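Local coordinates for capsule biosynthesis protein capD (Bacillus anthracis, PDB 3G9K) that cleaves the poly-gamma-D-glutamate capsule of the anthrax bacillus and transfers it onto the diaminopimelic acid side chain of peptidoglycan, at residues B[1-5]-B[15-19]; B[67-71]-B[154-158]; B[81-85]-B[108-112]; B[144-150]-B[164-169]. All coordinates share one frame; numbering follows the deposited sequence. Where two conformers were deposited one is given.

Contact 1 (B[1-5]-B[15-19]); sequences TTHFV and SSTNT. With GLU (glutamic acid), chain F.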
# COMPACT_ATOMS: atom_id res chain seq x y z
N THR B 1 2.90 -3.23 -5.02
CA THR B 1 2.13 -2.59 -3.90
C THR B 1 2.24 -1.08 -4.06
O THR B 1 3.27 -0.58 -4.50
CB THR B 1 2.65 -3.07 -2.56
OG1 THR B 1 2.70 -4.51 -2.60
CG2 THR B 1 1.75 -2.60 -1.35
N THR B 2 1.16 -0.40 -3.76
CA THR B 2 1.11 1.07 -3.80
C THR B 2 0.32 1.51 -2.59
O THR B 2 -0.64 0.83 -2.25
CB THR B 2 0.48 1.57 -5.11
OG1 THR B 2 0.80 2.97 -5.32
CG2 THR B 2 -1.03 1.36 -5.09
N HIS B 3 0.75 2.60 -1.95
CA HIS B 3 0.02 3.17 -0.85
C HIS B 3 -0.36 4.63 -1.16
O HIS B 3 0.50 5.40 -1.60
CB HIS B 3 0.80 3.16 0.41
CG HIS B 3 -0.06 3.48 1.56
ND1 HIS B 3 -0.12 4.74 2.11
CD2 HIS B 3 -0.99 2.75 2.20
CE1 HIS B 3 -1.06 4.76 3.03
NE2 HIS B 3 -1.58 3.56 3.12
N PHE B 4 -1.64 5.00 -0.96
CA PHE B 4 -2.05 6.42 -1.02
C PHE B 4 -2.85 6.87 0.24
O PHE B 4 -3.34 6.07 1.04
CB PHE B 4 -2.77 6.70 -2.36
CG PHE B 4 -4.11 6.03 -2.46
CD1 PHE B 4 -4.21 4.75 -2.95
CD2 PHE B 4 -5.27 6.66 -1.96
CE1 PHE B 4 -5.43 4.11 -3.05
CE2 PHE B 4 -6.49 6.06 -2.05
CZ PHE B 4 -6.58 4.76 -2.58
N VAL B 5 -2.91 8.20 0.42
CA VAL B 5 -3.64 8.84 1.52
C VAL B 5 -4.38 10.04 0.96
O VAL B 5 -3.82 10.79 0.13
CB VAL B 5 -2.68 9.29 2.63
CG1 VAL B 5 -3.49 9.77 3.88
CG2 VAL B 5 -1.69 8.14 2.97
N SER B 15 -6.71 5.83 4.03
CA SER B 15 -5.35 5.31 3.87
C SER B 15 -5.51 3.94 3.25
O SER B 15 -6.10 3.03 3.89
CB SER B 15 -4.68 5.23 5.23
OG SER B 15 -3.32 4.92 5.15
N SER B 16 -5.00 3.77 2.04
CA SER B 16 -5.26 2.53 1.29
C SER B 16 -3.99 1.97 0.69
O SER B 16 -3.15 2.71 0.18
CB SER B 16 -6.33 2.76 0.23
OG SER B 16 -6.47 1.62 -0.60
N THR B 17 -3.81 0.65 0.84
CA THR B 17 -2.76 -0.03 0.09
C THR B 17 -3.29 -1.16 -0.82
O THR B 17 -4.02 -2.03 -0.41
CB THR B 17 -1.42 -0.28 0.96
OG1 THR B 17 -0.66 -1.44 0.55
CG2 THR B 17 -1.57 -0.11 2.43
N ASN B 18 -2.96 -1.05 -2.10
CA ASN B 18 -3.39 -1.99 -3.11
C ASN B 18 -2.19 -2.72 -3.68
O ASN B 18 -1.09 -2.17 -3.71
CB ASN B 18 -4.11 -1.27 -4.24
CG ASN B 18 -5.39 -0.56 -3.77
OD1 ASN B 18 -6.02 -0.97 -2.80
ND2 ASN B 18 -5.77 0.50 -4.49
N THR B 19 -2.40 -3.96 -4.14
CA THR B 19 -1.26 -4.73 -4.61
C THR B 19 -1.59 -5.86 -5.59
O THR B 19 -2.74 -6.31 -5.70
CB THR B 19 -0.52 -5.30 -3.42
OG1 THR B 19 0.76 -5.79 -3.84
CG2 THR B 19 -1.33 -6.44 -2.76
N GLU F . 6.89 -7.94 -1.93
CA GLU F . 6.43 -6.58 -2.12
C GLU F . 4.94 -6.40 -1.73
O GLU F . 4.11 -7.15 -2.23
CB GLU F . 6.65 -6.21 -3.59
CG GLU F . 5.82 -5.05 -4.11
CD GLU F . 6.22 -3.72 -3.55
OE1 GLU F . 6.87 -3.67 -2.48
OE2 GLU F . 5.85 -2.72 -4.19
OXT GLU F . 4.53 -5.53 -0.94

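Contact 2 (B[67-71]-B[154-158]); sequences KDGET and KDERD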
# COMPACT_ATOMS: atom_id res chain seq x y z
N LYS B 67 -4.78 12.81 17.23
CA LYS B 67 -4.72 13.50 18.53
C LYS B 67 -5.50 14.76 18.40
O LYS B 67 -5.71 15.23 17.28
CB LYS B 67 -3.32 13.98 18.79
CG LYS B 67 -2.57 13.15 19.74
CD LYS B 67 -1.22 13.76 20.02
CE LYS B 67 -0.54 14.19 18.76
NZ LYS B 67 -0.63 15.65 18.49
N ASP B 68 -5.84 15.38 19.52
CA ASP B 68 -6.32 16.74 19.45
C ASP B 68 -5.27 17.56 18.69
O ASP B 68 -4.08 17.51 19.01
CB ASP B 68 -6.54 17.34 20.85
CG ASP B 68 -7.66 16.65 21.63
OD1 ASP B 68 -8.34 15.73 21.09
OD2 ASP B 68 -7.87 17.01 22.82
N GLY B 69 -5.68 18.29 17.67
CA GLY B 69 -4.73 19.13 16.98
C GLY B 69 -3.98 18.49 15.80
O GLY B 69 -3.37 19.22 15.03
N GLU B 70 -4.02 17.17 15.63
CA GLU B 70 -3.29 16.56 14.51
C GLU B 70 -3.88 15.24 14.00
O GLU B 70 -4.24 14.37 14.78
CB GLU B 70 -1.82 16.34 14.87
CG GLU B 70 -0.97 15.99 13.64
CD GLU B 70 0.51 15.82 13.94
OE1 GLU B 70 0.91 14.78 14.48
OE2 GLU B 70 1.28 16.73 13.61
N THR B 71 -3.93 15.11 12.67
CA THR B 71 -4.35 13.84 12.04
C THR B 71 -3.31 13.43 11.05
O THR B 71 -2.84 14.24 10.30
CB THR B 71 -5.74 14.00 11.40
OG1 THR B 71 -6.69 14.20 12.47
CG2 THR B 71 -6.13 12.75 10.56
N LYS B 154 -2.92 16.53 8.75
CA LYS B 154 -3.78 17.69 8.94
C LYS B 154 -3.50 18.32 10.30
O LYS B 154 -3.56 17.64 11.31
CB LYS B 154 -5.25 17.32 8.86
CG LYS B 154 -6.18 18.52 9.09
CD LYS B 154 -7.54 18.33 8.49
CE LYS B 154 -8.35 19.63 8.64
NZ LYS B 154 -9.80 19.36 8.46
N ASP B 155 -3.17 19.60 10.31
CA ASP B 155 -3.14 20.40 11.51
C ASP B 155 -4.55 20.78 11.82
O ASP B 155 -5.14 21.52 11.12
CB ASP B 155 -2.33 21.68 11.30
CG ASP B 155 -2.19 22.52 12.56
OD1 ASP B 155 -3.11 22.57 13.36
OD2 ASP B 155 -1.16 23.14 12.72
N GLU B 156 -5.09 20.22 12.88
CA GLU B 156 -6.49 20.35 13.10
C GLU B 156 -6.80 21.69 13.78
O GLU B 156 -7.92 22.13 13.76
CB GLU B 156 -7.09 19.20 13.90
CG GLU B 156 -7.00 17.82 13.32
CD GLU B 156 -8.13 17.45 12.41
OE1 GLU B 156 -9.04 18.24 12.23
OE2 GLU B 156 -8.08 16.38 11.82
N ARG B 157 -5.83 22.31 14.38
CA ARG B 157 -6.12 23.58 14.99
C ARG B 157 -6.39 24.58 13.92
O ARG B 157 -7.46 25.14 13.88
CB ARG B 157 -4.97 24.08 15.83
CG ARG B 157 -4.43 23.07 16.77
CD ARG B 157 -5.02 23.18 18.14
NE ARG B 157 -4.61 22.06 18.96
CZ ARG B 157 -5.32 21.61 19.98
NH1 ARG B 157 -4.90 20.60 20.69
NH2 ARG B 157 -6.44 22.21 20.29
N ASP B 158 -5.39 24.76 13.07
CA ASP B 158 -5.28 25.79 12.10
C ASP B 158 -5.87 25.38 10.79
O ASP B 158 -6.04 26.14 9.88
CB ASP B 158 -3.80 26.08 11.90
CG ASP B 158 -3.09 26.41 13.21
OD1 ASP B 158 -3.29 27.51 13.69
OD2 ASP B 158 -2.33 25.58 13.74

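Contact 3 (B[81-85]-B[108-112]); sequences RIPQI and RFTFE. With GLU (glutamic acid), chain E.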
# COMPACT_ATOMS: atom_id res chain seq x y z
N ARG B 81 8.76 -6.15 5.01
CA ARG B 81 9.56 -5.08 5.63
C ARG B 81 8.70 -3.91 6.11
O ARG B 81 9.17 -3.06 6.87
CB ARG B 81 10.63 -4.60 4.64
CG ARG B 81 11.63 -5.69 4.36
CD ARG B 81 12.55 -5.48 3.23
NE ARG B 81 11.92 -4.97 2.03
CZ ARG B 81 11.35 -5.69 1.07
NH1 ARG B 81 11.21 -6.99 1.17
NH2 ARG B 81 10.85 -5.07 0.01
N ILE B 82 7.43 -3.89 5.72
CA ILE B 82 6.59 -2.72 5.90
C ILE B 82 6.65 -2.14 7.31
O ILE B 82 6.91 -0.94 7.46
CB ILE B 82 5.13 -2.98 5.47
CG1 ILE B 82 5.05 -3.01 3.92
CG2 ILE B 82 4.20 -1.89 6.05
CD1 ILE B 82 3.69 -3.50 3.36
N PRO B 83 6.37 -2.95 8.34
CA PRO B 83 6.42 -2.36 9.69
C PRO B 83 7.82 -2.01 10.16
O PRO B 83 7.96 -1.12 10.99
CB PRO B 83 5.79 -3.42 10.56
CG PRO B 83 5.98 -4.66 9.85
CD PRO B 83 5.95 -4.35 8.38
N GLN B 84 8.83 -2.66 9.61
CA GLN B 84 10.24 -2.24 9.84
C GLN B 84 10.57 -0.91 9.20
O GLN B 84 11.42 -0.20 9.67
CB GLN B 84 11.21 -3.29 9.33
CG GLN B 84 11.16 -4.59 10.16
CD GLN B 84 12.34 -5.45 9.87
OE1 GLN B 84 12.22 -6.51 9.24
NE2 GLN B 84 13.50 -4.98 10.25
N ILE B 85 9.92 -0.61 8.09
CA ILE B 85 10.06 0.67 7.44
C ILE B 85 9.35 1.76 8.22
O ILE B 85 9.95 2.82 8.50
CB ILE B 85 9.54 0.58 5.98
CG1 ILE B 85 10.49 -0.32 5.16
CG2 ILE B 85 9.39 1.96 5.34
CD1 ILE B 85 9.87 -0.97 3.95
N ARG B 108 17.49 3.90 5.07
CA ARG B 108 16.80 2.95 5.90
C ARG B 108 17.59 1.66 6.11
O ARG B 108 18.58 1.41 5.40
CB ARG B 108 15.45 2.62 5.26
CG ARG B 108 14.49 3.81 5.29
CD ARG B 108 13.26 3.59 4.46
NE ARG B 108 12.50 4.83 4.41
CZ ARG B 108 11.52 5.09 3.55
NH1 ARG B 108 11.07 4.16 2.72
NH2 ARG B 108 10.97 6.31 3.56
N PHE B 109 17.13 0.87 7.08
CA PHE B 109 17.64 -0.48 7.32
C PHE B 109 16.51 -1.41 7.74
O PHE B 109 15.55 -0.98 8.41
CB PHE B 109 18.69 -0.47 8.44
CG PHE B 109 18.18 0.06 9.74
CD1 PHE B 109 18.30 1.41 10.05
CD2 PHE B 109 17.57 -0.77 10.65
CE1 PHE B 109 17.82 1.91 11.24
CE2 PHE B 109 17.08 -0.28 11.84
CZ PHE B 109 17.21 1.06 12.14
N THR B 110 16.63 -2.68 7.39
CA THR B 110 15.70 -3.72 7.85
C THR B 110 16.49 -4.98 8.22
O THR B 110 17.64 -5.12 7.84
CB THR B 110 14.66 -4.10 6.76
OG1 THR B 110 15.33 -4.70 5.65
CG2 THR B 110 13.89 -2.85 6.28
N PHE B 111 15.83 -5.90 8.91
CA PHE B 111 16.46 -7.13 9.37
C PHE B 111 15.74 -8.36 8.86
O PHE B 111 14.51 -8.39 8.79
CB PHE B 111 16.51 -7.14 10.88
CG PHE B 111 17.39 -6.07 11.44
CD1 PHE B 111 16.86 -4.83 11.78
CD2 PHE B 111 18.75 -6.27 11.56
CE1 PHE B 111 17.67 -3.83 12.28
CE2 PHE B 111 19.56 -5.27 12.05
CZ PHE B 111 19.01 -4.05 12.42
N GLU B 112 16.51 -9.37 8.53
CA GLU B 112 16.01 -10.63 8.05
C GLU B 112 16.86 -11.68 8.75
O GLU B 112 18.04 -11.75 8.53
CB GLU B 112 16.17 -10.68 6.56
CG GLU B 112 16.14 -12.03 5.94
CD GLU B 112 14.76 -12.55 5.81
OE1 GLU B 112 14.19 -12.97 6.82
OE2 GLU B 112 14.21 -12.55 4.70
N GLU E . 9.99 -10.01 -1.83
CA GLU E . 8.52 -9.73 -1.87
C GLU E . 8.17 -8.24 -1.70
O GLU E . 9.02 -7.41 -1.34
CB GLU E . 7.77 -10.55 -0.82
CG GLU E . 7.86 -10.04 0.60
CD GLU E . 6.80 -10.67 1.47
OE1 GLU E . 5.60 -10.50 1.16
OE2 GLU E . 7.17 -11.35 2.46
O HOH W 1 13.93 -0.72 10.52

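Contact 4 (B[144-150]-B[164-169]); sequences AFFGGVQ and AGDGRR. With GLU (glutamic acid), chain F.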
# COMPACT_ATOMS: atom_id res chain seq x y z
N ALA B 144 13.40 0.65 -4.26
CA ALA B 144 12.07 0.08 -3.99
C ALA B 144 12.06 -0.97 -2.84
O ALA B 144 11.02 -1.17 -2.19
CB ALA B 144 11.46 -0.51 -5.28
N PHE B 145 13.21 -1.59 -2.56
CA PHE B 145 13.31 -2.57 -1.48
C PHE B 145 12.93 -1.97 -0.13
O PHE B 145 12.39 -2.65 0.72
CB PHE B 145 14.76 -3.10 -1.41
CG PHE B 145 14.96 -4.15 -0.38
CD1 PHE B 145 14.66 -5.48 -0.66
CD2 PHE B 145 15.40 -3.83 0.91
CE1 PHE B 145 14.82 -6.44 0.27
CE2 PHE B 145 15.55 -4.80 1.86
CZ PHE B 145 15.27 -6.11 1.55
N PHE B 146 13.27 -0.71 0.08
CA PHE B 146 13.04 -0.08 1.38
C PHE B 146 11.73 0.68 1.43
O PHE B 146 11.50 1.47 2.35
CB PHE B 146 14.24 0.78 1.74
CG PHE B 146 15.47 -0.03 2.07
CD1 PHE B 146 15.61 -0.61 3.31
CD2 PHE B 146 16.44 -0.25 1.13
CE1 PHE B 146 16.72 -1.37 3.60
CE2 PHE B 146 17.57 -1.02 1.43
CZ PHE B 146 17.69 -1.58 2.66
N GLY B 147 10.88 0.46 0.43
CA GLY B 147 9.47 0.88 0.51
C GLY B 147 9.13 2.14 -0.27
O GLY B 147 9.79 2.47 -1.22
N GLY B 148 8.10 2.84 0.19
CA GLY B 148 7.53 3.99 -0.54
C GLY B 148 6.47 4.65 0.31
O GLY B 148 5.25 4.55 0.00
N VAL B 149 6.93 5.31 1.37
CA VAL B 149 6.03 5.84 2.42
C VAL B 149 5.31 7.08 1.85
O VAL B 149 5.95 7.99 1.31
CB VAL B 149 6.80 6.21 3.71
CG1 VAL B 149 5.84 6.86 4.76
CG2 VAL B 149 7.55 4.97 4.30
N GLN B 150 3.99 7.09 1.97
CA GLN B 150 3.15 8.20 1.56
C GLN B 150 2.30 8.59 2.75
O GLN B 150 1.76 7.72 3.42
CB GLN B 150 2.21 7.77 0.43
CG GLN B 150 2.93 7.28 -0.72
CD GLN B 150 3.59 8.38 -1.55
OE1 GLN B 150 3.13 9.56 -1.63
NE2 GLN B 150 4.64 8.00 -2.19
N ALA B 164 3.79 14.10 2.69
CA ALA B 164 5.10 13.62 2.34
C ALA B 164 4.94 12.51 1.33
O ALA B 164 3.96 11.78 1.35
CB ALA B 164 5.85 13.12 3.55
N GLY B 165 5.92 12.41 0.44
CA GLY B 165 5.96 11.35 -0.56
C GLY B 165 7.36 10.76 -0.57
O GLY B 165 8.33 11.43 -0.23
N ASP B 166 7.49 9.53 -1.00
CA ASP B 166 8.78 8.85 -1.01
C ASP B 166 9.41 8.89 -2.41
O ASP B 166 8.95 8.22 -3.31
CB ASP B 166 8.57 7.42 -0.55
CG ASP B 166 9.82 6.77 -0.00
OD1 ASP B 166 10.93 7.03 -0.52
OD2 ASP B 166 9.66 5.96 0.93
N GLY B 167 10.50 9.62 -2.55
CA GLY B 167 11.28 9.66 -3.80
C GLY B 167 11.74 8.31 -4.33
O GLY B 167 11.97 8.14 -5.53
N ARG B 168 11.84 7.31 -3.46
CA ARG B 168 12.14 5.97 -3.94
C ARG B 168 11.16 5.45 -5.00
O ARG B 168 11.55 4.62 -5.78
CB ARG B 168 12.23 4.96 -2.80
CG ARG B 168 13.32 5.30 -1.79
CD ARG B 168 13.07 4.56 -0.48
NE ARG B 168 14.09 4.86 0.52
CZ ARG B 168 14.11 5.98 1.25
NH1 ARG B 168 13.14 6.87 1.11
NH2 ARG B 168 15.05 6.18 2.14
N ARG B 169 9.92 5.95 -4.98
CA ARG B 169 8.81 5.55 -5.86
C ARG B 169 8.27 6.74 -6.67
O ARG B 169 7.20 6.64 -7.27
CB ARG B 169 7.63 5.02 -5.02
CG ARG B 169 7.93 3.84 -4.13
CD ARG B 169 7.56 2.47 -4.71
NE ARG B 169 8.12 1.41 -3.86
CZ ARG B 169 7.71 0.15 -3.82
NH1 ARG B 169 6.71 -0.29 -4.59
NH2 ARG B 169 8.32 -0.68 -2.99
N GLU F . 6.89 -7.94 -1.93
CA GLU F . 6.43 -6.58 -2.12
C GLU F . 4.94 -6.40 -1.73
O GLU F . 4.11 -7.15 -2.23
CB GLU F . 6.65 -6.21 -3.59
CG GLU F . 5.82 -5.05 -4.11
CD GLU F . 6.22 -3.72 -3.55
OE1 GLU F . 6.87 -3.67 -2.48
OE2 GLU F . 5.85 -2.72 -4.19
OXT GLU F . 4.53 -5.53 -0.94

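Contact 1 (B[1-5]-B[15-19])
Phe4 lays its ring against Ser16, with CZ 3.5 Å from Ser16 CB. The two residues form a hydrogen-bonded pair of the antiparallel beta hairpin that opens this chain of an Ntn-family hydrolase. The ring carbon CG lies between the backbone N and the carbonyl carbon (chi1 69°), and this turns the ring back toward its cross-strand neighbour, which it meets obliquely. Four backbone hydrogen bonds tie the strands together, two within the Phe4-Ser16 pair and two within the Thr2-Asn18 pair. The side chains of these four residues lie on one face of the sheet. Ser16 OG turns to Gly70 O of the other chain, and Thr2 OG1 to Glu59 of the other chain. Residues 15-19 also pair with a strand of that chain, which carries the sheet across the interface.

His3, Val5, Ser15 and Thr17 point to the other face. The His3 ring has Ser16 O over one face. Ser15 OG sits at the ring edge, 3.0 Å from His3 NE2. Thr17 OG1 is buried 3.3 Å from Thr1 CG2 and has no polar partner in the model.

Thr1 is the catalytic nucleophile and stands at the open end of the hairpin. Thr1 N donates to OE2 of a bound glutamic acid at 3.1 Å. Thr1 OG1 donates to OXT of the same molecule at 2.7 Å. Thr19 OG1 is well placed to orient the nucleophile. It also meets Ser21 N, and it donates to Thr1 OG1 over 2.6 Å.

Contact 2 (B[67-71]-B[154-158])
Glu156 reaches across to the turn and strand at 67-71. Its CB packs 3.7 Å from Gly69 C. CG comes next and lies 3.8 Å from Glu70 N. The chain then bends (chi2 -88°), which brings the carboxylate to Thr71. CD lies near Thr71 OG1, and OE2 accepts a hydrogen bond from that hydroxyl at 2.7 Å. The hydroxyl comes in on the anti side of OE2, 15° out of the carboxylate plane.

The backbone of Glu156 adds a second link. Its N donates to Gly69 O at 2.9 Å, approaching from well above the carbonyl plane. Thr71 and Lys154 form a hydrogen-bonded antiparallel pair with bonds in both directions. Glu70 and Asp155 make the adjacent non-hydrogen-bonded pair.

Gly69 is the third residue of a type II beta turn from Lys67 to Glu70. The Arg157 guanidinium lies with one face toward Gly69 N, and its NE is 3.5 Å from Gly69 CA. Asp155 OD1 folds back to Asp158 N at 3.2 Å in an Asx motif.

The contact joins the two central strands of a four-stranded antiparallel sheet, 70-75 and 150-155, at one end. Strand 63-67 flanks the first of them and strand 160-164 the second, where Lys154 touches Ile161. Glu70 bonds to Tyr93, at the end of helix 82-94, and to Tyr231 of the other chain.

Contact 3 (B[81-85]-B[108-112])
Arg108 opens the segment with an extended side chain that reaches Ile85 near the start of helix 82-94. One face of its guanidinium lies against the CG2 branch of Ile85, with NH1 3.8 Å from that methyl. The same NH1 is bound by Phe146 O and by Asp166, so the group is fixed.

Phe109 contributes its backbone. A water donates to Phe109 O and to Gln84 O, at 2.7 Å each, and bridges strand to helix.

Thr110 points at the helix. Its OG1 sits 3.8 Å from Arg81 CD, and its CG2 faces Arg81 CB and Gln84 CB. The OG1 lies between the backbone N and the carbonyl carbon (chi1 65°), which leaves CG2 turned to the helix.

The Gln84 amide reaches the Phe111 backbone, and the edge of that ring comes near it.

Arg81 carries the contact to the ligand site. Its NE bonds to Phe145 O, with a cation-pi contact to that ring. NH2 donates at 3.3 Å to O of a second glutamic acid unit, whose C is within amide-bond distance of N of the one at Thr1. The guanidinium grips the carbonyl of a probable linking amide, and its charge may suit polyanionic poly-gamma-D-glutamate.

Contact 4 (B[144-150]-B[164-169])
Two loops run past each other here, with backbones closest at Gln150 and Gly165, whose CA atoms are 4.7 Å apart. Gly148 lets Arg169 CG come close; Gly147 has backbone angles that suit glycine.

Arg169 packs across Gly148. Its CG lies 3.6 Å from Gly148 CA. The chain bends at chi2 (-97°) and brings NE to Gly147 O at 3.3 Å, above the carbonyl plane. NH2 makes a weak bond to Ala144 O. One face of the guanidinium lies on Ala144 CB. In this conformer these contacts probably steady the group, and the guanidinium edge also meets the bound glutamic acid. There NH1 donates to OE2 at 2.6 Å in a nearly straight bond (169°), and NH2 reaches OE1 weakly.

Asp166 binds the same loop at Val149. Its OD2 uses the anti lone pair to accept from Val149 N at 2.8 Å, and it also pairs with Arg108. OD1 takes two bonds from Arg168, from opposite faces of the carboxylate. Arg168 N closes an Asx turn, and Arg168 NH1 makes a salt bridge at 2.8 Å. Arg168 NE has a further partner in Glu119.

These loops build part of the pocket of a gamma-glutamyltranspeptidase-family enzyme. Arg169 also binds poly-gamma-D-glutamate, and its side chain stands about 5 Å from that of the nucleophile Thr1.

Overall arrangement
From the N terminus, contact 1 closes first, a short hairpin within residues 1-19. Contact 2 then opens at 67-71 and closes only at 154-158, holding two central strands of the four-stranded sheet together. Contact 3 is nested inside that long loop and ties the start of helix 82-94 to strand 109-112. Contact 4 crosses contact 2, since its first segment precedes 154-158 and its second follows. It touches contact 1 through Gln150 against His3 and Val5, and contact 3 through Arg81 and Arg108. Contacts 1 and 4 share one bound glutamic acid. Contact 2 lies apart, at the far end of the sheet.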